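Local atomic coordinates of 3-methyladenine DNA glycosylase (Helicobacter pylori, PDB entry 1PU6), a protein that removes alkylated bases such as 3-methyladenine from DNA in base excision repair, as a glycosylase of the helix-hairpin-helix superfamily. Residues 67-72 with 99-104; 105-110 with 120-125; 30-35 with 54-59. All blocks are in the same frame, centred on the assembly; numbering follows the deposited sequence.

Contact 1. Residues 67-72 with 99-104; sequences INLKKI and DLSGNI. Unlike the reference sequence in segment 99-104: Gly-102 (reference Lys).
Leu-69 and Ile-72, one helical turn apart on helix 65-74, straddle Ser-101 of helix 90-108. The two leucine methyls divide the work. CG stands anti to the backbone N (chi1 171°), carrying the branch over to the other helix, and CD1 settles 3.8 Å from Ser-101 CB while CD2 lies 3.8 Å from CG2 of Ile-104, one turn after Ser-101. Ile-72 uses its short branch instead: with CG1 placed beside its own backbone N, CG2 is the methyl that meets Ser-101, 3.3 Å from OG. This is a van der Waals contact, since the hydroxyl is hydrogen-bonded to Leu-97 O in its own helix. Serine suits the spot because it is small, letting the backbones draw together to 6.1 Å between the CA atoms of Leu-69 and Ser-101, and because that bond to its own helix satisfies a polar atom buried among methyl groups. Phe-31 of helix 31-39 also touches Leu-69 and Ile-72, extending the apolar layer. The axes approach to 8.6 Å and run at 125° to each other, closer to antiparallel than to parallel, a close helix-helix crossing in the all-helical HhH-GPD fold of DNA glycosylases.

Contact 2. Residues 105-110 with 120-125; sequences LKDFQS and REWLLD. Unlike the reference sequence in segment 120-125: Arg-120 (reference Lys).
Trp-122 sets its indole against two consecutive residues of helix 90-108, Asp-107 at its edge and Phe-108 over one face; a chi1 of -172° swings the ring out from helix 120-124 toward them. The polar edge goes to the aspartate: NE1 donates to Asp-107 OD1 at 2.8 Å, with an N-H...O angle of 158°. The oxygen lies in the indole plane and accepts through its anti lone pair, while the carboxylate itself is turned steeply against the ring. Its other oxygen, OD2, is held on the syn side by Lys-106 NZ at 2.9 Å in a salt bridge, so both ends of the carboxylate are engaged and its rotation is probably restricted. The Phe-108 ring approaches edge-on in a T-shaped stack, planes 70° apart, with CE2 over the indole 3.4 Å from Trp-122 CE2. Tryptophan suits the place because it joins a broad apolar face to one N-H, which the carboxylate can satisfy. Beyond this pair it packs on Leu-100, Asn-103 and Ile-104 of helix 90-108 and on Phe-114 of helix 111-117, tying the short helix 120-124 to the two helices just before it in the chain.

Contact 3. Residues 30-35 with 54-59; sequences KFEALL and NLKNAF
A salt bridge and a light leucine contact join two successive helices, 31-39 and 45-57, in the N-terminal part of the chain, within the all-helical HhH-GPD fold of this glycosylase. The segments hold the first turn of helix 31-39 and the last turn of helix 45-57 with the residues just after it, and they stand well apart: even the nearest CA atoms, those of Glu-32 and Leu-55, are 10.0 Å from each other. Side chains must therefore span the gap, and on the more open side long charged ones do so. Glu-32 leaves its helix with chi1 at 177° and continues extended, which carries its carboxylate toward helix 45-57. Lys-56, in the last turn that a Schellman motif closes at Phe-59, is likewise stretched out beyond CG, and the two chains meet at about a right angle. Glutamate and lysine suit these partly exposed positions, where flexible chains can bridge the distance and their charged ends compensate each other. On the buried side the pair is Leu-35 and Leu-55, whose CD1 methyls come only to 4.3 Å, a loose touch. Leu-61 and Ile-60, in the connection that follows helix 45-57, supply more apolar surface: Leu-35 packs on Leu-61 and Leu-55 on Ile-60. In the salt bridge, Lys-56 NZ lies 2.9 Å from Glu-32 OE2 and approaches from above the carboxylate plane, 40° out of it.

How the contacts relate
Contact 1 is the buried one of the three, while contacts 2 and 3 are only partly buried. Their chemistry follows burial: contact 1 is aliphatic, its one hydroxyl satisfied within its own helix, whereas charged groups appear in the other two, where Asp-107, Glu-32 and Lys-56 are partly exposed, beside an aromatic pair in contact 2 and two leucines in contact 3. Helix 90-108 serves both contacts 1 and 2, with Leu-69 CD2 packing on Leu-105 CD2 at 3.6 Å. Contact 3 meets contact 1 from helix 31-39, where Phe-31 CD1 lies 3.6 Å from Asn-68 CB and Leu-34 CD2 lies 3.8 Å from Leu-100 CD2. Contacts 2 and 3 do not touch, their centres lying about 20 Å apart.

Contact 1. Residues 67-72 with 99-104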
loop_
_atom_site.group_PDB
_atom_site.type_symbol
_atom_site.label_atom_id
_atom_site.label_comp_id
_atom_site.label_asym_id
_atom_site.label_seq_id
_atom_site.Cartn_x
_atom_site.Cartn_y
_atom_site.Cartn_z
ATOM N N ILE A 67 -11.372 9.797 -14.578
ATOM C CA ILE A 67 -11.840 11.092 -14.090
ATOM C C ILE A 67 -11.298 11.412 -12.695
ATOM O O ILE A 67 -10.926 12.582 -12.431
ATOM C CB ILE A 67 -13.387 11.175 -14.134
ATOM C CG1 ILE A 67 -13.855 11.182 -15.590
ATOM C CG2 ILE A 67 -13.915 12.460 -13.467
ATOM C CD1 ILE A 67 -15.355 11.105 -15.731
ATOM N N ASN A 68 -11.252 10.419 -11.798
ATOM C CA ASN A 68 -10.688 10.650 -10.454
ATOM C C ASN A 68 -9.252 11.175 -10.513
ATOM O O ASN A 68 -8.879 12.056 -9.725
ATOM C CB ASN A 68 -10.710 9.336 -9.645
ATOM C CG ASN A 68 -12.122 8.907 -9.208
ATOM O OD1 ASN A 68 -12.364 7.684 -8.919
ATOM N ND2 ASN A 68 -13.028 9.830 -9.123
ATOM N N LEU A 69 -8.431 10.621 -11.421
ATOM C CA LEU A 69 -7.035 11.035 -11.551
ATOM C C LEU A 69 -6.977 12.513 -11.975
ATOM O O LEU A 69 -6.199 13.327 -11.429
ATOM C CB LEU A 69 -6.311 10.109 -12.570
ATOM C CG LEU A 69 -4.898 10.521 -13.008
ATOM C CD1 LEU A 69 -3.921 10.594 -11.808
ATOM C CD2 LEU A 69 -4.376 9.525 -14.089
ATOM N N LYS A 70 -7.776 12.869 -12.962
ATOM C CA LYS A 70 -7.789 14.258 -13.416
ATOM C C LYS A 70 -8.338 15.207 -12.329
ATOM O O LYS A 70 -7.857 16.337 -12.210
ATOM C CB LYS A 70 -8.585 14.386 -14.734
ATOM C CG LYS A 70 -7.878 13.704 -15.899
ATOM C CD LYS A 70 -8.569 14.040 -17.225
ATOM C CE LYS A 70 -7.806 13.471 -18.415
ATOM N NZ LYS A 70 -7.936 11.997 -18.532
ATOM N N LYS A 71 -9.327 14.781 -11.535
ATOM C CA LYS A 71 -9.841 15.678 -10.486
ATOM C C LYS A 71 -8.764 16.012 -9.457
ATOM O O LYS A 71 -8.706 17.144 -8.997
ATOM C CB LYS A 71 -10.992 14.988 -9.761
ATOM C CG LYS A 71 -12.249 14.885 -10.595
ATOM C CD LYS A 71 -12.992 16.208 -10.485
ATOM C CE LYS A 71 -13.725 16.369 -9.136
ATOM N N ILE A 72 -7.926 15.048 -9.075
ATOM C CA ILE A 72 -6.883 15.375 -8.130
ATOM C C ILE A 72 -5.779 16.202 -8.767
ATOM O O ILE A 72 -5.226 17.117 -8.117
ATOM C CB ILE A 72 -6.280 14.072 -7.493
ATOM C CG1 ILE A 72 -7.417 13.349 -6.741
ATOM C CG2 ILE A 72 -5.062 14.409 -6.570
ATOM C CD1 ILE A 72 -8.046 14.139 -5.548
ATOM N N ASP A 99 0.743 16.974 -7.273
ATOM C CA ASP A 99 1.908 16.830 -8.137
ATOM C C ASP A 99 2.063 15.392 -8.707
ATOM O O ASP A 99 2.404 15.209 -9.912
ATOM C CB ASP A 99 3.177 17.293 -7.414
ATOM C CG ASP A 99 3.224 18.830 -7.222
ATOM O OD1 ASP A 99 2.337 19.581 -7.759
ATOM O OD2 ASP A 99 4.138 19.382 -6.542
ATOM N N LEU A 100 1.843 14.391 -7.859
ATOM C CA LEU A 100 1.924 12.997 -8.330
ATOM C C LEU A 100 0.890 12.761 -9.484
ATOM O O LEU A 100 1.220 12.168 -10.541
ATOM C CB LEU A 100 1.641 12.042 -7.146
ATOM C CG LEU A 100 1.322 10.597 -7.593
ATOM C CD1 LEU A 100 2.525 9.911 -8.283
ATOM C CD2 LEU A 100 0.882 9.799 -6.340
ATOM N N SER A 101 -0.357 13.208 -9.258
ATOM C CA SER A 101 -1.397 12.991 -10.245
ATOM C C SER A 101 -1.083 13.696 -11.564
ATOM O O SER A 101 -1.276 13.123 -12.631
ATOM C CB SER A 101 -2.756 13.467 -9.683
ATOM O OG SER A 101 -3.090 12.613 -8.556
ATOM N N GLY A 102 -0.630 14.955 -11.501
ATOM C CA GLY A 102 -0.222 15.650 -12.718
ATOM C C GLY A 102 0.910 14.926 -13.470
ATOM O O GLY A 102 0.933 14.866 -14.709
ATOM N N ASN A 103 1.857 14.364 -12.732
ATOM C CA ASN A 103 2.993 13.715 -13.415
ATOM C C ASN A 103 2.603 12.352 -13.989
ATOM O O ASN A 103 3.151 11.903 -15.007
ATOM C CB ASN A 103 4.193 13.588 -12.446
ATOM C CG ASN A 103 4.989 14.847 -12.366
ATOM O OD1 ASN A 103 5.069 15.616 -13.338
ATOM N ND2 ASN A 103 5.604 15.089 -11.248
ATOM N N ILE A 104 1.614 11.695 -13.374
ATOM C CA ILE A 104 1.108 10.437 -13.975
ATOM C C ILE A 104 0.498 10.745 -15.343
ATOM O O ILE A 104 0.723 10.043 -16.339
ATOM C CB ILE A 104 0.043 9.762 -13.078
ATOM C CG1 ILE A 104 0.700 9.204 -11.811
ATOM C CG2 ILE A 104 -0.691 8.613 -13.868
ATOM C CD1 ILE A 104 -0.338 8.647 -10.791
#

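Contact 2. Residues 105-110 with 120-125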
loop_
_atom_site.group_PDB
_atom_site.type_symbol
_atom_site.label_atom_id
_atom_site.label_comp_id
_atom_site.label_asym_id
_atom_site.label_seq_id
_atom_site.Cartn_x
_atom_site.Cartn_y
_atom_site.Cartn_z
ATOM N N LEU A 105 -0.300 11.797 -15.407
ATOM C CA LEU A 105 -0.907 12.168 -16.710
ATOM C C LEU A 105 0.169 12.523 -17.732
ATOM O O LEU A 105 0.097 12.097 -18.924
ATOM C CB LEU A 105 -1.883 13.343 -16.500
ATOM C CG LEU A 105 -3.171 12.971 -15.723
ATOM C CD1 LEU A 105 -3.891 14.225 -15.175
ATOM C CD2 LEU A 105 -4.122 12.128 -16.613
ATOM N N LYS A 106 1.156 13.298 -17.312
ATOM C CA LYS A 106 2.231 13.705 -18.228
ATOM C C LYS A 106 3.038 12.547 -18.807
ATOM O O LYS A 106 3.320 12.530 -20.027
ATOM C CB LYS A 106 3.164 14.695 -17.502
ATOM C CG LYS A 106 4.245 15.265 -18.433
ATOM C CD LYS A 106 4.939 16.447 -17.730
ATOM C CE LYS A 106 5.787 16.016 -16.544
ATOM N NZ LYS A 106 6.934 15.082 -16.920
ATOM N N ASP A 107 3.380 11.575 -17.953
ATOM C CA ASP A 107 4.330 10.512 -18.367
ATOM C C ASP A 107 3.673 9.238 -18.867
ATOM O O ASP A 107 4.296 8.438 -19.638
ATOM C CB ASP A 107 5.320 10.211 -17.242
ATOM C CG ASP A 107 6.285 11.378 -17.018
ATOM O OD1 ASP A 107 6.984 11.352 -15.971
ATOM O OD2 ASP A 107 6.404 12.372 -17.837
ATOM N N PHE A 108 2.453 8.995 -18.412
ATOM C CA PHE A 108 1.762 7.747 -18.763
ATOM C C PHE A 108 0.423 7.899 -19.473
ATOM O O PHE A 108 -0.140 6.905 -19.939
ATOM C CB PHE A 108 1.547 6.910 -17.488
ATOM C CG PHE A 108 2.826 6.583 -16.787
ATOM C CD1 PHE A 108 3.679 5.569 -17.277
ATOM C CD2 PHE A 108 3.198 7.276 -15.614
ATOM C CE1 PHE A 108 4.876 5.233 -16.624
ATOM C CE2 PHE A 108 4.431 6.972 -14.961
ATOM C CZ PHE A 108 5.267 5.946 -15.457
ATOM N N GLN A 109 -0.122 9.120 -19.490
ATOM C CA GLN A 109 -1.369 9.470 -20.179
ATOM C C GLN A 109 -2.644 9.035 -19.468
ATOM O O GLN A 109 -3.677 9.734 -19.529
ATOM C CB GLN A 109 -1.348 9.078 -21.693
ATOM C CG GLN A 109 -0.300 9.875 -22.489
ATOM C CD GLN A 109 1.156 9.386 -22.317
ATOM O OE1 GLN A 109 1.451 8.155 -22.369
ATOM N NE2 GLN A 109 2.079 10.355 -22.111
ATOM N N SER A 110 -2.611 7.867 -18.827
ATOM C CA SER A 110 -3.826 7.350 -18.168
ATOM C C SER A 110 -3.450 6.520 -16.967
ATOM O O SER A 110 -2.322 6.036 -16.877
ATOM C CB SER A 110 -4.613 6.437 -19.155
ATOM O OG SER A 110 -3.864 5.278 -19.559
ATOM N N ARG A 120 9.199 1.516 -9.652
ATOM C CA ARG A 120 9.442 2.039 -8.314
ATOM C C ARG A 120 10.260 3.363 -8.351
ATOM O O ARG A 120 9.950 4.309 -7.600
ATOM C CB ARG A 120 10.181 0.993 -7.511
ATOM C CG ARG A 120 10.293 1.399 -6.064
ATOM C CD ARG A 120 11.402 0.705 -5.395
ATOM N NE ARG A 120 11.121 0.411 -3.987
ATOM C CZ ARG A 120 12.044 0.247 -3.052
ATOM N NH1 ARG A 120 13.361 0.446 -3.322
ATOM N NH2 ARG A 120 11.645 -0.124 -1.810
ATOM N N GLU A 121 11.280 3.418 -9.206
ATOM C CA GLU A 121 12.140 4.611 -9.208
ATOM C C GLU A 121 11.386 5.847 -9.711
ATOM O O GLU A 121 11.648 6.974 -9.229
ATOM C CB GLU A 121 13.399 4.320 -10.029
ATOM C CG GLU A 121 14.281 3.253 -9.348
ATOM C CD GLU A 121 13.733 1.798 -9.523
ATOM O OE1 GLU A 121 13.992 0.951 -8.594
ATOM O OE2 GLU A 121 13.006 1.455 -10.545
ATOM N N TRP A 122 10.463 5.651 -10.665
ATOM C CA TRP A 122 9.625 6.764 -11.090
ATOM C C TRP A 122 8.813 7.327 -9.872
ATOM O O TRP A 122 8.748 8.549 -9.625
ATOM C CB TRP A 122 8.685 6.278 -12.213
ATOM C CG TRP A 122 7.931 7.462 -12.835
ATOM C CD1 TRP A 122 8.296 8.170 -13.979
ATOM C CD2 TRP A 122 6.700 8.051 -12.367
ATOM N NE1 TRP A 122 7.407 9.206 -14.186
ATOM C CE2 TRP A 122 6.377 9.110 -13.265
ATOM C CE3 TRP A 122 5.826 7.770 -11.298
ATOM C CZ2 TRP A 122 5.228 9.953 -13.074
ATOM C CZ3 TRP A 122 4.651 8.579 -11.146
ATOM C CH2 TRP A 122 4.403 9.668 -12.022
ATOM N N LEU A 123 8.258 6.436 -9.068
ATOM C CA LEU A 123 7.430 6.892 -7.884
ATOM C C LEU A 123 8.327 7.613 -6.830
ATOM O O LEU A 123 7.926 8.662 -6.266
ATOM C CB LEU A 123 6.742 5.695 -7.250
ATOM C CG LEU A 123 5.579 5.167 -8.112
ATOM C CD1 LEU A 123 5.162 3.767 -7.581
ATOM C CD2 LEU A 123 4.353 6.168 -8.097
ATOM N N LEU A 124 9.540 7.078 -6.624
ATOM C CA LEU A 124 10.457 7.707 -5.659
ATOM C C LEU A 124 10.930 9.095 -6.117
ATOM O O LEU A 124 11.336 9.928 -5.269
ATOM C CB LEU A 124 11.670 6.817 -5.347
ATOM C CG LEU A 124 11.234 5.532 -4.629
ATOM C CD1 LEU A 124 12.450 4.557 -4.630
ATOM C CD2 LEU A 124 10.699 5.764 -3.182
ATOM N N ASP A 125 10.886 9.360 -7.428
ATOM C CA ASP A 125 11.180 10.683 -7.937
ATOM C C ASP A 125 10.038 11.701 -7.801
ATOM O O ASP A 125 10.166 12.884 -8.222
ATOM C CB ASP A 125 11.635 10.578 -9.406
ATOM C CG ASP A 125 13.096 10.079 -9.494
ATOM O OD1 ASP A 125 13.500 9.527 -10.548
ATOM O OD2 ASP A 125 13.865 10.235 -8.523
#

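Contact 3. Residues 30-35 with 54-59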
loop_
_atom_site.group_PDB
_atom_site.type_symbol
_atom_site.label_atom_id
_atom_site.label_comp_id
_atom_site.label_asym_id
_atom_site.label_seq_id
_atom_site.Cartn_x
_atom_site.Cartn_y
_atom_site.Cartn_z
ATOM N N LYS A 30 -7.623 0.019 -7.483
ATOM C CA LYS A 30 -8.351 1.224 -7.903
ATOM C C LYS A 30 -7.558 2.459 -7.529
ATOM O O LYS A 30 -6.609 2.388 -6.749
ATOM C CB LYS A 30 -9.744 1.291 -7.210
ATOM C CG LYS A 30 -10.662 0.147 -7.629
ATOM C CD LYS A 30 -11.916 0.055 -6.702
ATOM N N PHE A 31 -7.936 3.606 -8.083
ATOM C CA PHE A 31 -7.198 4.836 -7.778
ATOM C C PHE A 31 -7.268 5.161 -6.270
ATOM O O PHE A 31 -6.331 5.719 -5.697
ATOM C CB PHE A 31 -7.782 5.958 -8.638
ATOM C CG PHE A 31 -7.068 7.269 -8.481
ATOM C CD1 PHE A 31 -7.724 8.345 -7.900
ATOM C CD2 PHE A 31 -5.767 7.444 -8.957
ATOM C CE1 PHE A 31 -7.067 9.579 -7.750
ATOM C CE2 PHE A 31 -5.126 8.665 -8.809
ATOM C CZ PHE A 31 -5.783 9.742 -8.256
ATOM N N GLU A 32 -8.391 4.866 -5.615
ATOM C CA GLU A 32 -8.530 5.049 -4.159
ATOM C C GLU A 32 -7.406 4.383 -3.367
ATOM O O GLU A 32 -6.967 4.924 -2.332
ATOM C CB GLU A 32 -9.905 4.480 -3.694
ATOM C CG GLU A 32 -10.152 4.529 -2.192
ATOM C CD GLU A 32 -11.534 4.006 -1.819
ATOM O OE1 GLU A 32 -11.648 3.467 -0.698
ATOM O OE2 GLU A 32 -12.474 4.130 -2.668
ATOM N N ALA A 33 -6.951 3.207 -3.837
ATOM C CA ALA A 33 -5.817 2.526 -3.188
ATOM C C ALA A 33 -4.531 3.376 -3.316
ATOM O O ALA A 33 -3.759 3.493 -2.340
ATOM C CB ALA A 33 -5.604 1.080 -3.770
ATOM N N LEU A 34 -4.252 3.938 -4.509
ATOM C CA LEU A 34 -3.098 4.858 -4.643
ATOM C C LEU A 34 -3.272 6.053 -3.671
ATOM O O LEU A 34 -2.308 6.411 -2.957
ATOM C CB LEU A 34 -3.001 5.357 -6.122
ATOM C CG LEU A 34 -1.873 6.364 -6.379
ATOM C CD1 LEU A 34 -1.510 6.289 -7.880
ATOM C CD2 LEU A 34 -2.382 7.788 -6.067
ATOM N N LEU A 35 -4.474 6.644 -3.585
ATOM C CA LEU A 35 -4.626 7.790 -2.677
ATOM C C LEU A 35 -4.355 7.401 -1.209
ATOM O O LEU A 35 -3.665 8.121 -0.468
ATOM C CB LEU A 35 -6.053 8.398 -2.716
ATOM C CG LEU A 35 -6.412 8.995 -4.061
ATOM C CD1 LEU A 35 -7.840 9.486 -3.950
ATOM C CD2 LEU A 35 -5.485 10.196 -4.411
ATOM N N ASN A 54 -14.229 12.233 3.398
ATOM C CA ASN A 54 -14.419 13.625 3.005
ATOM C C ASN A 54 -14.350 13.803 1.479
ATOM O O ASN A 54 -15.137 14.583 0.925
ATOM C CB ASN A 54 -13.354 14.542 3.668
ATOM C CG ASN A 54 -13.581 14.737 5.179
ATOM O OD1 ASN A 54 -14.702 14.523 5.713
ATOM N ND2 ASN A 54 -12.530 15.174 5.872
ATOM N N LEU A 55 -13.409 13.091 0.828
ATOM C CA LEU A 55 -13.232 13.171 -0.630
ATOM C C LEU A 55 -14.470 12.640 -1.361
ATOM O O LEU A 55 -14.911 13.223 -2.386
ATOM C CB LEU A 55 -11.975 12.414 -1.108
ATOM C CG LEU A 55 -10.653 13.077 -0.672
ATOM C CD1 LEU A 55 -9.499 12.152 -1.004
ATOM C CD2 LEU A 55 -10.482 14.414 -1.403
ATOM N N LYS A 56 -15.059 11.567 -0.841
ATOM C CA LYS A 56 -16.287 11.013 -1.457
ATOM C C LYS A 56 -17.501 11.877 -1.197
ATOM O O LYS A 56 -18.323 12.067 -2.094
ATOM C CB LYS A 56 -16.550 9.568 -0.997
ATOM C CG LYS A 56 -15.452 8.639 -1.467
ATOM C CD LYS A 56 -15.502 7.297 -0.773
ATOM C CE LYS A 56 -14.469 6.369 -1.378
ATOM N NZ LYS A 56 -14.799 4.887 -1.182
ATOM N N ASN A 57 -17.584 12.433 -0.002
ATOM C CA ASN A 57 -18.716 13.290 0.362
ATOM C C ASN A 57 -18.727 14.629 -0.377
ATOM O O ASN A 57 -19.788 15.274 -0.497
ATOM C CB ASN A 57 -18.685 13.546 1.865
ATOM C CG ASN A 57 -19.087 12.313 2.720
ATOM O OD1 ASN A 57 -18.963 12.371 3.958
ATOM N ND2 ASN A 57 -19.557 11.209 2.086
ATOM N N ALA A 58 -17.552 15.067 -0.846
ATOM C CA ALA A 58 -17.436 16.268 -1.664
ATOM C C ALA A 58 -17.506 15.937 -3.149
ATOM O O ALA A 58 -17.410 16.847 -3.990
ATOM C CB ALA A 58 -16.112 17.026 -1.344
ATOM N N PHE A 59 -17.644 14.639 -3.489
ATOM C CA PHE A 59 -17.684 14.185 -4.903
ATOM C C PHE A 59 -16.433 14.499 -5.712
ATOM O O PHE A 59 -16.459 14.629 -6.940
ATOM C CB PHE A 59 -19.011 14.596 -5.636
ATOM C CG PHE A 59 -20.235 14.216 -4.852
ATOM C CD1 PHE A 59 -20.966 15.170 -4.150
ATOM C CD2 PHE A 59 -20.609 12.871 -4.754
ATOM C CE1 PHE A 59 -22.067 14.809 -3.388
ATOM C CE2 PHE A 59 -21.739 12.487 -3.979
ATOM C CZ PHE A 59 -22.456 13.453 -3.299
#